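Local coordinates for protein ribonucleoside-diphosphate reductase subunit beta (Bacillus halodurans C-125, PDB 2RCC) that probably serves as the di-iron small subunit of class I ribonucleotide reductase, helping convert ribonucleotides into the deoxyribonucleotides needed for DNA synthesis, at residues 53-67 with 205-219. Sequence-based numbering, arbitrary orientation. Where two conformers were deposited one is given.
Sequences WTPFEINMSHDAKQF and KMVSTSTMINYINRD
The indole of Trp53 lies across the side of helix 207-219 and fills the hollow between Met212, Tyr215 and Ile216. Tyr215 CB sits over one face of the five-membered ring of Trp53, a CH-pi contact 3.5 Å from the centroid, while Met212 CG touches Trp53 CZ3 and Ile216 CG1 lies against Trp53 CZ2. With CG turned between the backbone N and the carbonyl carbon (chi1 65°), Trp53 carries NE1 to Asp219 OD2, a 3.1 Å hydrogen bond almost in the indole plane. Ile58, the next bump on segment 53-67, sets CD1 3.6 Å from Met212 CG and also against Tyr215 CE2, and Pro55 CB closes on the selenium of Met212.

At the other end the contact becomes polar: a side chain from a distant segment receives the N-H groups at the start of a helix, just after its N-cap residue Met206. The carboxylate of Asp63 straddles the first turn, OD1 accepting from Ser208 N at 3.1 Å and OD2 from both Thr209 N and Thr209 OG1, the latter at 2.7 Å. Gln66 OE1 takes Met206 N at 2.9 Å, and a water links Gln66 OE1 to Asp63 OD1 and Val207 N. The bent selenomethionine Met206 tucks its SE 3.3 Å from Asp63 O.

Asp219 OD2 is also hydrogen-bonded to His122 NE2, of a probable iron ligand, and Ile216 adjoins Tyr126, the likely active-site tyrosine. On the outer part of the ferritin-like helical bundle, residues 53-60 run along helix 207-237 in the reverse direction, and helix 61-66 then crosses its N-terminal end at -125°; Trp53 and Met212 touch helix 106-133, Met206 and Phe67 helix 72-87.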
loop_
_atom_site.group_PDB
_atom_site.type_symbol
_atom_site.label_atom_id
_atom_site.label_comp_id
_atom_site.label_asym_id
_atom_site.label_seq_id
_atom_site.Cartn_x
_atom_site.Cartn_y
_atom_site.Cartn_z
ATOM N N TRP A 53 2.418 12.818 -4.622
ATOM C CA TRP A 53 1.829 13.637 -5.680
ATOM C C TRP A 53 0.573 12.931 -6.178
ATOM O O TRP A 53 0.419 11.734 -5.981
ATOM C CB TRP A 53 2.822 13.868 -6.864
ATOM C CG TRP A 53 3.169 12.628 -7.603
ATOM C CD1 TRP A 53 4.148 11.746 -7.270
ATOM C CD2 TRP A 53 2.508 12.067 -8.756
ATOM N NE1 TRP A 53 4.138 10.685 -8.126
ATOM C CE2 TRP A 53 3.152 10.852 -9.051
ATOM C CE3 TRP A 53 1.445 12.479 -9.572
ATOM C CZ2 TRP A 53 2.795 10.066 -10.120
ATOM C CZ3 TRP A 53 1.091 11.673 -10.660
ATOM C CH2 TRP A 53 1.745 10.474 -10.893
ATOM N N THR A 54 -0.343 13.675 -6.778
ATOM C CA THR A 54 -1.490 13.063 -7.428
ATOM C C THR A 54 -1.688 13.785 -8.746
ATOM O O THR A 54 -1.286 14.928 -8.899
ATOM C CB THR A 54 -2.848 13.101 -6.612
ATOM O OG1 THR A 54 -3.464 14.377 -6.735
ATOM C CG2 THR A 54 -2.627 12.691 -5.156
ATOM N N PRO A 55 -2.318 13.129 -9.705
ATOM C CA PRO A 55 -2.536 13.853 -10.975
ATOM C C PRO A 55 -3.462 15.066 -10.891
ATOM O O PRO A 55 -3.409 15.915 -11.754
ATOM C CB PRO A 55 -3.116 12.771 -11.882
ATOM C CG PRO A 55 -3.704 11.784 -10.957
ATOM C CD PRO A 55 -2.827 11.750 -9.761
ATOM N N PHE A 56 -4.244 15.187 -9.820
ATOM C CA PHE A 56 -5.167 16.279 -9.665
ATOM C C PHE A 56 -4.510 17.631 -9.416
ATOM O O PHE A 56 -5.182 18.638 -9.528
ATOM C CB PHE A 56 -6.215 15.955 -8.568
ATOM C CG PHE A 56 -7.001 14.706 -8.864
ATOM C CD1 PHE A 56 -7.991 14.710 -9.826
ATOM C CD2 PHE A 56 -6.700 13.504 -8.232
ATOM C CE1 PHE A 56 -8.711 13.541 -10.135
ATOM C CE2 PHE A 56 -7.412 12.342 -8.532
ATOM C CZ PHE A 56 -8.428 12.369 -9.490
ATOM N N GLU A 57 -3.228 17.653 -9.083
ATOM C CA GLU A 57 -2.479 18.874 -8.903
ATOM C C GLU A 57 -1.932 19.394 -10.264
ATOM O O GLU A 57 -1.405 20.492 -10.316
ATOM C CB GLU A 57 -1.317 18.626 -7.897
ATOM C CG GLU A 57 -0.035 17.933 -8.461
ATOM C CD GLU A 57 0.939 17.384 -7.379
ATOM O OE1 GLU A 57 0.511 16.684 -6.408
ATOM O OE2 GLU A 57 2.157 17.634 -7.536
ATOM N N ILE A 58 -2.082 18.616 -11.347
ATOM C CA ILE A 58 -1.548 18.963 -12.677
ATOM C C ILE A 58 -2.668 19.378 -13.640
ATOM O O ILE A 58 -3.586 18.602 -13.929
ATOM C CB ILE A 58 -0.734 17.787 -13.218
ATOM C CG1 ILE A 58 0.530 17.638 -12.353
ATOM C CG2 ILE A 58 -0.369 18.011 -14.693
ATOM C CD1 ILE A 58 1.292 16.411 -12.611
ATOM N N ASN A 59 -2.591 20.615 -14.129
ATOM C CA ASN A 59 -3.608 21.143 -15.020
ATOM C C ASN A 59 -3.249 20.797 -16.466
ATOM O O ASN A 59 -2.180 21.175 -16.934
ATOM C CB ASN A 59 -3.710 22.656 -14.834
ATOM C CG ASN A 59 -4.904 23.271 -15.575
ATOM O OD1 ASN A 59 -5.150 22.998 -16.749
ATOM N ND2 ASN A 59 -5.637 24.120 -14.880
HETATM N N MSE A 60 -4.172 20.158 -17.175
HETATM C CA MSE A 60 -3.941 19.685 -18.542
HETATM C C MSE A 60 -4.451 20.595 -19.675
HETATM O O MSE A 60 -4.377 20.206 -20.839
HETATM C CB MSE A 60 -4.549 18.281 -18.677
HETATM C CG MSE A 60 -3.779 17.172 -17.923
HETATM SE SE MSE A 60 -2.120 16.802 -18.723
HETATM C CE MSE A 60 -2.668 16.306 -20.477
ATOM N N SER A 61 -4.935 21.796 -19.343
ATOM C CA SER A 61 -5.513 22.714 -20.332
ATOM C C SER A 61 -4.601 23.093 -21.451
ATOM O O SER A 61 -5.041 23.100 -22.596
ATOM C CB SER A 61 -5.946 24.015 -19.668
ATOM O OG SER A 61 -6.730 23.718 -18.544
ATOM N N HIS A 62 -3.347 23.428 -21.119
ATOM C CA HIS A 62 -2.385 23.864 -22.132
ATOM C C HIS A 62 -2.002 22.679 -23.005
ATOM O O HIS A 62 -1.955 22.817 -24.209
ATOM C CB HIS A 62 -1.155 24.561 -21.537
ATOM C CG HIS A 62 -0.323 25.259 -22.567
ATOM N ND1 HIS A 62 -0.836 26.244 -23.388
ATOM C CD2 HIS A 62 0.976 25.111 -22.922
ATOM C CE1 HIS A 62 0.112 26.664 -24.210
ATOM N NE2 HIS A 62 1.226 26.005 -23.936
ATOM N N ASP A 63 -1.727 21.527 -22.393
ATOM C CA ASP A 63 -1.498 20.319 -23.158
ATOM C C ASP A 63 -2.675 20.077 -24.124
ATOM O O ASP A 63 -2.454 19.789 -25.288
ATOM C CB ASP A 63 -1.300 19.086 -22.241
ATOM C CG ASP A 63 0.092 18.989 -21.641
ATOM O OD1 ASP A 63 0.690 20.017 -21.284
ATOM O OD2 ASP A 63 0.593 17.847 -21.485
ATOM N N ALA A 64 -3.912 20.206 -23.630
ATOM C CA ALA A 64 -5.130 20.029 -24.436
ATOM C C ALA A 64 -5.153 20.956 -25.648
ATOM O O ALA A 64 -5.464 20.512 -26.757
ATOM C CB ALA A 64 -6.396 20.232 -23.555
ATOM N N LYS A 65 -4.782 22.222 -25.441
ATOM C CA LYS A 65 -4.708 23.192 -26.525
ATOM C C LYS A 65 -3.543 22.900 -27.469
ATOM O O LYS A 65 -3.675 23.113 -28.667
ATOM C CB LYS A 65 -4.579 24.622 -25.984
ATOM C CG LYS A 65 -5.800 25.127 -25.236
ATOM N N GLN A 66 -2.392 22.450 -26.945
ATOM C CA GLN A 66 -1.231 22.135 -27.809
ATOM C C GLN A 66 -1.367 20.863 -28.624
ATOM O O GLN A 66 -0.747 20.770 -29.687
ATOM C CB GLN A 66 0.064 21.976 -27.000
ATOM C CG GLN A 66 0.730 23.264 -26.580
ATOM C CD GLN A 66 2.022 23.007 -25.873
ATOM O OE1 GLN A 66 2.086 22.148 -24.994
ATOM N NE2 GLN A 66 3.081 23.755 -26.246
ATOM N N PHE A 67 -2.140 19.892 -28.120
ATOM C CA PHE A 67 -2.204 18.554 -28.727
ATOM C C PHE A 67 -2.483 18.523 -30.236
ATOM O O PHE A 67 -1.768 17.828 -30.963
ATOM C CB PHE A 67 -3.138 17.624 -27.937
ATOM C CG PHE A 67 -3.047 16.182 -28.354
ATOM C CD1 PHE A 67 -1.864 15.467 -28.165
ATOM C CD2 PHE A 67 -4.120 15.541 -28.954
ATOM C CE1 PHE A 67 -1.761 14.139 -28.556
ATOM C CE2 PHE A 67 -4.015 14.210 -29.343
ATOM C CZ PHE A 67 -2.843 13.511 -29.130
ATOM N N LYS A 205 6.443 21.241 -25.770
ATOM C CA LYS A 205 5.145 20.665 -26.118
ATOM C C LYS A 205 4.741 19.601 -25.085
ATOM O O LYS A 205 5.570 18.822 -24.645
ATOM C CB LYS A 205 5.193 20.033 -27.515
ATOM C CG LYS A 205 5.393 21.027 -28.712
ATOM C CD LYS A 205 4.149 21.932 -28.952
ATOM C CE LYS A 205 4.098 22.638 -30.350
ATOM N NZ LYS A 205 3.091 23.797 -30.426
HETATM N N MSE A 206 3.482 19.595 -24.666
HETATM C CA MSE A 206 2.966 18.546 -23.778
HETATM C C MSE A 206 3.772 18.407 -22.487
HETATM O O MSE A 206 4.099 17.304 -22.038
HETATM C CB MSE A 206 2.868 17.194 -24.520
HETATM C CG MSE A 206 2.141 17.267 -25.890
HETATM SE SE MSE A 206 0.419 18.203 -25.826
HETATM C CE MSE A 206 -0.518 16.742 -24.960
ATOM N N VAL A 207 4.042 19.557 -21.886
ATOM C CA VAL A 207 4.895 19.656 -20.714
ATOM C C VAL A 207 4.229 19.113 -19.430
ATOM O O VAL A 207 4.903 18.495 -18.589
ATOM C CB VAL A 207 5.363 21.121 -20.515
ATOM C CG1 VAL A 207 6.164 21.261 -19.214
ATOM C CG2 VAL A 207 6.198 21.595 -21.723
ATOM N N SER A 208 2.927 19.348 -19.261
ATOM C CA SER A 208 2.201 18.787 -18.104
ATOM C C SER A 208 2.190 17.260 -18.115
ATOM O O SER A 208 2.372 16.624 -17.081
ATOM C CB SER A 208 0.796 19.341 -18.019
ATOM O OG SER A 208 0.864 20.703 -17.694
ATOM N N THR A 209 2.004 16.669 -19.294
ATOM C CA THR A 209 2.083 15.213 -19.453
ATOM C C THR A 209 3.472 14.700 -19.074
ATOM O O THR A 209 3.602 13.766 -18.318
ATOM C CB THR A 209 1.777 14.798 -20.898
ATOM O OG1 THR A 209 0.450 15.203 -21.256
ATOM C CG2 THR A 209 1.977 13.269 -21.078
ATOM N N SER A 210 4.511 15.345 -19.606
ATOM C CA SER A 210 5.891 15.023 -19.299
ATOM C C SER A 210 6.249 15.118 -17.792
ATOM O O SER A 210 7.035 14.312 -17.267
ATOM C CB SER A 210 6.787 15.955 -20.111
ATOM O OG SER A 210 8.125 15.705 -19.810
ATOM N N THR A 211 5.689 16.120 -17.134
ATOM C CA THR A 211 5.815 16.308 -15.702
ATOM C C THR A 211 5.256 15.107 -14.927
ATOM O O THR A 211 5.935 14.583 -14.039
ATOM C CB THR A 211 5.049 17.548 -15.213
ATOM O OG1 THR A 211 5.613 18.746 -15.785
ATOM C CG2 THR A 211 5.083 17.610 -13.699
HETATM N N MSE A 212 4.084 14.617 -15.324
HETATM C CA MSE A 212 3.476 13.471 -14.633
HETATM C C MSE A 212 4.270 12.198 -14.913
HETATM O O MSE A 212 4.501 11.400 -14.007
HETATM C CB MSE A 212 2.009 13.314 -15.030
HETATM C CG MSE A 212 1.038 13.024 -13.804
HETATM SE SE MSE A 212 -0.605 13.637 -14.402
HETATM C CE MSE A 212 -0.689 12.219 -15.710
ATOM N N ILE A 213 4.711 12.033 -16.156
ATOM C CA ILE A 213 5.611 10.933 -16.532
ATOM C C ILE A 213 6.886 10.953 -15.673
ATOM O O ILE A 213 7.356 9.909 -15.223
ATOM C CB ILE A 213 6.020 10.988 -18.036
ATOM C CG1 ILE A 213 4.815 10.749 -18.953
ATOM C CG2 ILE A 213 7.095 9.954 -18.366
ATOM C CD1 ILE A 213 4.198 9.355 -18.890
ATOM N N ASN A 214 7.435 12.139 -15.457
ATOM C CA ASN A 214 8.629 12.305 -14.663
ATOM C C ASN A 214 8.381 11.977 -13.193
ATOM O O ASN A 214 9.240 11.380 -12.567
ATOM C CB ASN A 214 9.168 13.711 -14.833
ATOM C CG ASN A 214 10.622 13.844 -14.412
ATOM O OD1 ASN A 214 10.947 14.691 -13.596
ATOM N ND2 ASN A 214 11.496 12.983 -14.945
ATOM N N TYR A 215 7.215 12.357 -12.645
ATOM C CA TYR A 215 6.850 11.929 -11.280
ATOM C C TYR A 215 6.743 10.410 -11.197
ATOM O O TYR A 215 7.254 9.821 -10.230
ATOM C CB TYR A 215 5.579 12.563 -10.802
ATOM C CG TYR A 215 5.612 14.085 -10.635
ATOM C CD1 TYR A 215 6.805 14.811 -10.582
ATOM C CD2 TYR A 215 4.431 14.775 -10.447
ATOM C CE1 TYR A 215 6.785 16.203 -10.396
ATOM C CE2 TYR A 215 4.413 16.131 -10.246
ATOM C CZ TYR A 215 5.590 16.835 -10.221
ATOM O OH TYR A 215 5.566 18.201 -10.015
ATOM N N ILE A 216 6.096 9.801 -12.188
ATOM C CA ILE A 216 6.010 8.336 -12.265
ATOM C C ILE A 216 7.410 7.695 -12.325
ATOM O O ILE A 216 7.723 6.771 -11.556
ATOM C CB ILE A 216 5.181 7.847 -13.473
ATOM C CG1 ILE A 216 3.701 8.226 -13.321
ATOM C CG2 ILE A 216 5.355 6.291 -13.686
ATOM C CD1 ILE A 216 2.815 8.121 -14.593
ATOM N N ASN A 217 8.247 8.225 -13.212
ATOM C CA ASN A 217 9.602 7.721 -13.444
ATOM C C ASN A 217 10.471 7.882 -12.159
ATOM O O ASN A 217 11.275 7.003 -11.859
ATOM C CB ASN A 217 10.183 8.438 -14.685
ATOM C CG ASN A 217 11.262 7.650 -15.441
ATOM O OD1 ASN A 217 11.518 6.467 -15.217
ATOM N ND2 ASN A 217 11.857 8.331 -16.415
ATOM N N ARG A 218 10.288 8.979 -11.405
ATOM C CA ARG A 218 10.970 9.220 -10.123
ATOM C C ARG A 218 10.564 8.136 -9.086
ATOM O O ARG A 218 11.404 7.573 -8.378
ATOM C CB ARG A 218 10.644 10.613 -9.564
ATOM C CG ARG A 218 11.006 10.824 -8.065
ATOM C CD ARG A 218 10.882 12.262 -7.513
ATOM N NE ARG A 218 9.608 12.990 -7.222
ATOM C CZ ARG A 218 8.315 12.589 -7.194
ATOM N NH1 ARG A 218 7.852 11.334 -7.440
ATOM N NH2 ARG A 218 7.421 13.543 -6.903
ATOM N N ASP A 219 9.267 7.877 -8.987
ATOM C CA ASP A 219 8.779 6.794 -8.121
ATOM C C ASP A 219 9.405 5.462 -8.543
ATOM O O ASP A 219 9.814 4.663 -7.708
ATOM C CB ASP A 219 7.274 6.621 -8.242
ATOM C CG ASP A 219 6.474 7.756 -7.643
ATOM O OD1 ASP A 219 6.966 8.519 -6.819
ATOM O OD2 ASP A 219 5.279 7.817 -7.963
HETATM O O HOH W 1 -1.390 21.681 -19.528
HETATM O O HOH W 2 2.297 22.023 -22.435
#